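Local coordinates for formylmethanofuran--tetrahydromethanopterin formyltransferase (PDB 1M5S), which catalyses the reversible transfer of a formyl group from formylmethanofuran to tetrahydromethanopterin, as a homotetramer, in the pathway of methanogenesis from carbon dioxide, at residues 133-141 against 148-156. Residues are numbered along the deposited sequence; the frame is centred on the assembly and turned at random.
Sequences QIAGRKVYK and DFLAEENIG
Glu152 OE1 is gripped twice: by Arg137 NH1 at 3.0 Å, in a salt bridge, and by the backbone N of Asn106. The Arg137 bond is nearly straight, 174° at the hydrogen. It lies in the guanidinium plane and meets the syn lone pair of OE1, although the guanidinium and carboxylate planes stand 82° apart. Arg137 NH1 also bonds Asn106 O. Glu152 OE2 accepts from a water, which in turn takes the N-H of Lys138. Replacing Arg137 by alanine would probably leave the Glu152 carboxylate without its charged mate and Asn106 O without this donor.

Tyr140 and Ala151 form an antiparallel hydrogen-bonded pair, with Tyr140 N 2.9 Å from Ala151 O. Two residues further along each segment, beyond the non-hydrogen-bonded pair Val139/Glu152, Glu153 N reaches Lys138 O at 2.9 Å. Glu153 runs out past the Tyr140 ring because its CG points opposite the backbone N (chi1 177°) and the chain beyond is extended; its CB lies 3.8 Å from Tyr140 CE2. Its OE2 makes a weak salt bridge to Lys138 NZ at 3.4 Å. On the face opposite Tyr140 and Ala151, Leu150 touches three side chains: CD2 meets Ile134 CD1 at 3.6 Å, CB meets Val139 CG1, and CD1 presses tightly on Lys141 CG.

The contact belongs to the beta hairpin of strands 137-144 and 147-170. Strand 130-134 flanks 137-144, strand 103-106 pairs with 147-170, and helix 117-122 packs on Tyr140.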
loop_
_atom_site.group_PDB
_atom_site.type_symbol
_atom_site.label_atom_id
_atom_site.label_comp_id
_atom_site.label_asym_id
_atom_site.label_seq_id
_atom_site.Cartn_x
_atom_site.Cartn_y
_atom_site.Cartn_z
ATOM N N GLN A 133 -33.020 5.446 -8.627
ATOM C CA GLN A 133 -32.916 6.375 -7.515
ATOM C C GLN A 133 -32.160 5.742 -6.349
ATOM O O GLN A 133 -32.639 4.784 -5.735
ATOM C CB GLN A 133 -34.313 6.788 -7.058
ATOM C CG GLN A 133 -34.329 7.699 -5.861
ATOM C CD GLN A 133 -35.337 8.809 -6.012
ATOM O OE1 GLN A 133 -35.363 9.503 -7.034
ATOM N NE2 GLN A 133 -36.186 8.982 -5.002
ATOM N N ILE A 134 -30.986 6.294 -6.042
ATOM C CA ILE A 134 -30.210 5.857 -4.882
ATOM C C ILE A 134 -30.180 6.929 -3.780
ATOM O O ILE A 134 -29.679 8.044 -3.979
ATOM C CB ILE A 134 -28.759 5.451 -5.302
ATOM C CG1 ILE A 134 -28.799 4.159 -6.122
ATOM C CG2 ILE A 134 -27.886 5.198 -4.078
ATOM C CD1 ILE A 134 -28.280 4.304 -7.518
ATOM N N ALA A 135 -30.772 6.593 -2.635
ATOM C CA ALA A 135 -30.843 7.495 -1.493
ATOM C C ALA A 135 -31.365 8.868 -1.924
ATOM O O ALA A 135 -30.691 9.880 -1.758
ATOM C CB ALA A 135 -29.465 7.617 -0.839
ATOM N N GLY A 136 -32.517 8.870 -2.597
ATOM C CA GLY A 136 -33.140 10.116 -3.016
ATOM C C GLY A 136 -32.483 10.774 -4.220
ATOM O O GLY A 136 -33.066 11.658 -4.846
ATOM N N ARG A 137 -31.279 10.318 -4.551
ATOM C CA ARG A 137 -30.486 10.878 -5.661
ATOM C C ARG A 137 -30.877 10.228 -6.993
ATOM O O ARG A 137 -31.115 9.014 -7.066
ATOM C CB ARG A 137 -28.997 10.620 -5.429
ATOM C CG ARG A 137 -28.420 11.414 -4.255
ATOM C CD ARG A 137 -26.898 11.293 -4.153
ATOM N NE ARG A 137 -26.365 11.760 -2.866
ATOM C CZ ARG A 137 -25.295 12.557 -2.746
ATOM N NH1 ARG A 137 -24.631 12.987 -3.827
ATOM N NH2 ARG A 137 -24.807 12.984 -1.573
ATOM N N LYS A 138 -30.968 11.063 -8.024
ATOM C CA LYS A 138 -31.281 10.627 -9.379
ATOM C C LYS A 138 -30.032 10.088 -10.073
ATOM O O LYS A 138 -29.091 10.839 -10.366
ATOM C CB LYS A 138 -31.860 11.792 -10.185
ATOM C CG LYS A 138 -32.247 11.434 -11.612
ATOM C CD LYS A 138 -32.993 12.577 -12.283
ATOM C CE LYS A 138 -33.158 12.330 -13.770
ATOM N NZ LYS A 138 -33.883 13.457 -14.432
ATOM N N VAL A 139 -30.089 8.808 -10.439
ATOM C CA VAL A 139 -28.928 8.079 -10.945
ATOM C C VAL A 139 -29.222 7.378 -12.276
ATOM O O VAL A 139 -30.295 6.809 -12.478
ATOM C CB VAL A 139 -28.442 7.030 -9.912
ATOM C CG1 VAL A 139 -27.285 6.226 -10.481
ATOM C CG2 VAL A 139 -28.048 7.716 -8.621
ATOM N N TYR A 140 -28.232 7.364 -13.153
ATOM C CA TYR A 140 -28.333 6.691 -14.453
ATOM C C TYR A 140 -27.552 5.384 -14.412
ATOM O O TYR A 140 -26.430 5.329 -13.889
ATOM C CB TYR A 140 -27.766 7.575 -15.562
ATOM C CG TYR A 140 -28.676 8.754 -15.866
ATOM C CD1 TYR A 140 -29.838 8.559 -16.619
ATOM C CD2 TYR A 140 -28.347 10.021 -15.384
ATOM C CE1 TYR A 140 -30.691 9.638 -16.871
ATOM C CE2 TYR A 140 -29.202 11.100 -15.630
ATOM C CZ TYR A 140 -30.376 10.907 -16.371
ATOM O OH TYR A 140 -31.212 11.953 -16.598
ATOM N N LYS A 141 -28.205 4.318 -14.872
ATOM C CA LYS A 141 -27.579 3.005 -15.015
ATOM C C LYS A 141 -27.045 2.854 -16.434
ATOM O O LYS A 141 -27.803 2.946 -17.399
ATOM C CB LYS A 141 -28.608 1.903 -14.743
ATOM C CG LYS A 141 -28.545 1.298 -13.366
ATOM C CD LYS A 141 -29.218 -0.070 -13.356
ATOM C CE LYS A 141 -30.278 -0.157 -12.272
ATOM N NZ LYS A 141 -31.074 -1.408 -12.410
ATOM N N ASP A 148 -23.494 -2.978 -14.003
ATOM C CA ASP A 148 -24.093 -1.662 -14.240
ATOM C C ASP A 148 -23.236 -0.569 -13.593
ATOM O O ASP A 148 -22.898 -0.654 -12.407
ATOM C CB ASP A 148 -25.508 -1.605 -13.651
ATOM C CG ASP A 148 -26.488 -2.536 -14.360
ATOM O OD1 ASP A 148 -26.485 -2.584 -15.609
ATOM O OD2 ASP A 148 -27.336 -3.144 -13.667
ATOM N N PHE A 149 -22.830 0.420 -14.386
ATOM C CA PHE A 149 -22.169 1.605 -13.848
ATOM C C PHE A 149 -23.228 2.635 -13.437
ATOM O O PHE A 149 -24.129 2.952 -14.209
ATOM C CB PHE A 149 -21.217 2.199 -14.890
ATOM C CG PHE A 149 -20.607 3.517 -14.485
ATOM C CD1 PHE A 149 -19.795 3.610 -13.358
ATOM C CD2 PHE A 149 -20.832 4.665 -15.244
ATOM C CE1 PHE A 149 -19.215 4.821 -12.991
ATOM C CE2 PHE A 149 -20.254 5.889 -14.888
ATOM C CZ PHE A 149 -19.443 5.964 -13.757
ATOM N N LEU A 150 -23.164 3.082 -12.188
ATOM C CA LEU A 150 -24.109 4.064 -11.672
ATOM C C LEU A 150 -23.472 5.452 -11.621
ATOM O O LEU A 150 -22.340 5.606 -11.167
ATOM C CB LEU A 150 -24.592 3.648 -10.279
ATOM C CG LEU A 150 -25.792 2.692 -10.183
ATOM C CD1 LEU A 150 -25.773 1.665 -11.292
ATOM C CD2 LEU A 150 -25.777 2.009 -8.832
ATOM N N ALA A 151 -24.170 6.442 -12.174
ATOM C CA ALA A 151 -23.687 7.823 -12.181
ATOM C C ALA A 151 -24.830 8.798 -11.899
ATOM O O ALA A 151 -25.780 8.892 -12.675
ATOM C CB ALA A 151 -23.032 8.152 -13.533
ATOM N N GLU A 152 -24.730 9.532 -10.795
ATOM C CA GLU A 152 -25.700 10.583 -10.485
ATOM C C GLU A 152 -25.797 11.583 -11.640
ATOM O O GLU A 152 -24.830 11.784 -12.384
ATOM C CB GLU A 152 -25.299 11.311 -9.203
ATOM C CG GLU A 152 -26.298 12.363 -8.741
ATOM C CD GLU A 152 -26.174 12.687 -7.262
ATOM O OE1 GLU A 152 -25.350 12.050 -6.573
ATOM O OE2 GLU A 152 -26.913 13.573 -6.782
ATOM N N GLU A 153 -26.972 12.184 -11.808
ATOM C CA GLU A 153 -27.215 13.049 -12.955
ATOM C C GLU A 153 -26.199 14.187 -13.053
ATOM O O GLU A 153 -25.602 14.416 -14.110
ATOM C CB GLU A 153 -28.625 13.630 -12.886
ATOM C CG GLU A 153 -28.925 14.601 -14.022
ATOM C CD GLU A 153 -30.327 15.156 -13.960
ATOM O OE1 GLU A 153 -30.751 15.603 -12.869
ATOM O OE2 GLU A 153 -31.006 15.132 -15.010
ATOM N N ASN A 154 -25.964 14.844 -11.923
ATOM C CA ASN A 154 -25.183 16.074 -11.888
ATOM C C ASN A 154 -23.941 15.955 -11.013
ATOM O O ASN A 154 -23.918 15.200 -10.043
ATOM C CB ASN A 154 -26.044 17.229 -11.358
ATOM C CG ASN A 154 -26.997 17.780 -12.403
ATOM O OD1 ASN A 154 -26.667 17.863 -13.590
ATOM N ND2 ASN A 154 -28.177 18.191 -11.956
ATOM N N ILE A 155 -22.935 16.757 -11.339
ATOM C CA ILE A 155 -21.842 17.041 -10.417
ATOM C C ILE A 155 -21.731 18.554 -10.177
ATOM O O ILE A 155 -21.550 19.336 -11.117
ATOM C CB ILE A 155 -20.506 16.491 -10.962
ATOM C CG1 ILE A 155 -20.488 14.971 -10.831
ATOM C CG2 ILE A 155 -19.328 17.090 -10.200
ATOM C CD1 ILE A 155 -19.841 14.294 -11.986
ATOM N N GLY A 156 -21.850 18.949 -8.912
ATOM C CA GLY A 156 -21.784 20.353 -8.547
ATOM C C GLY A 156 -20.388 20.940 -8.589
ATOM O O GLY A 156 -19.381 20.230 -8.449
HETATM O O HOH W 1 -29.858 13.623 -7.912
#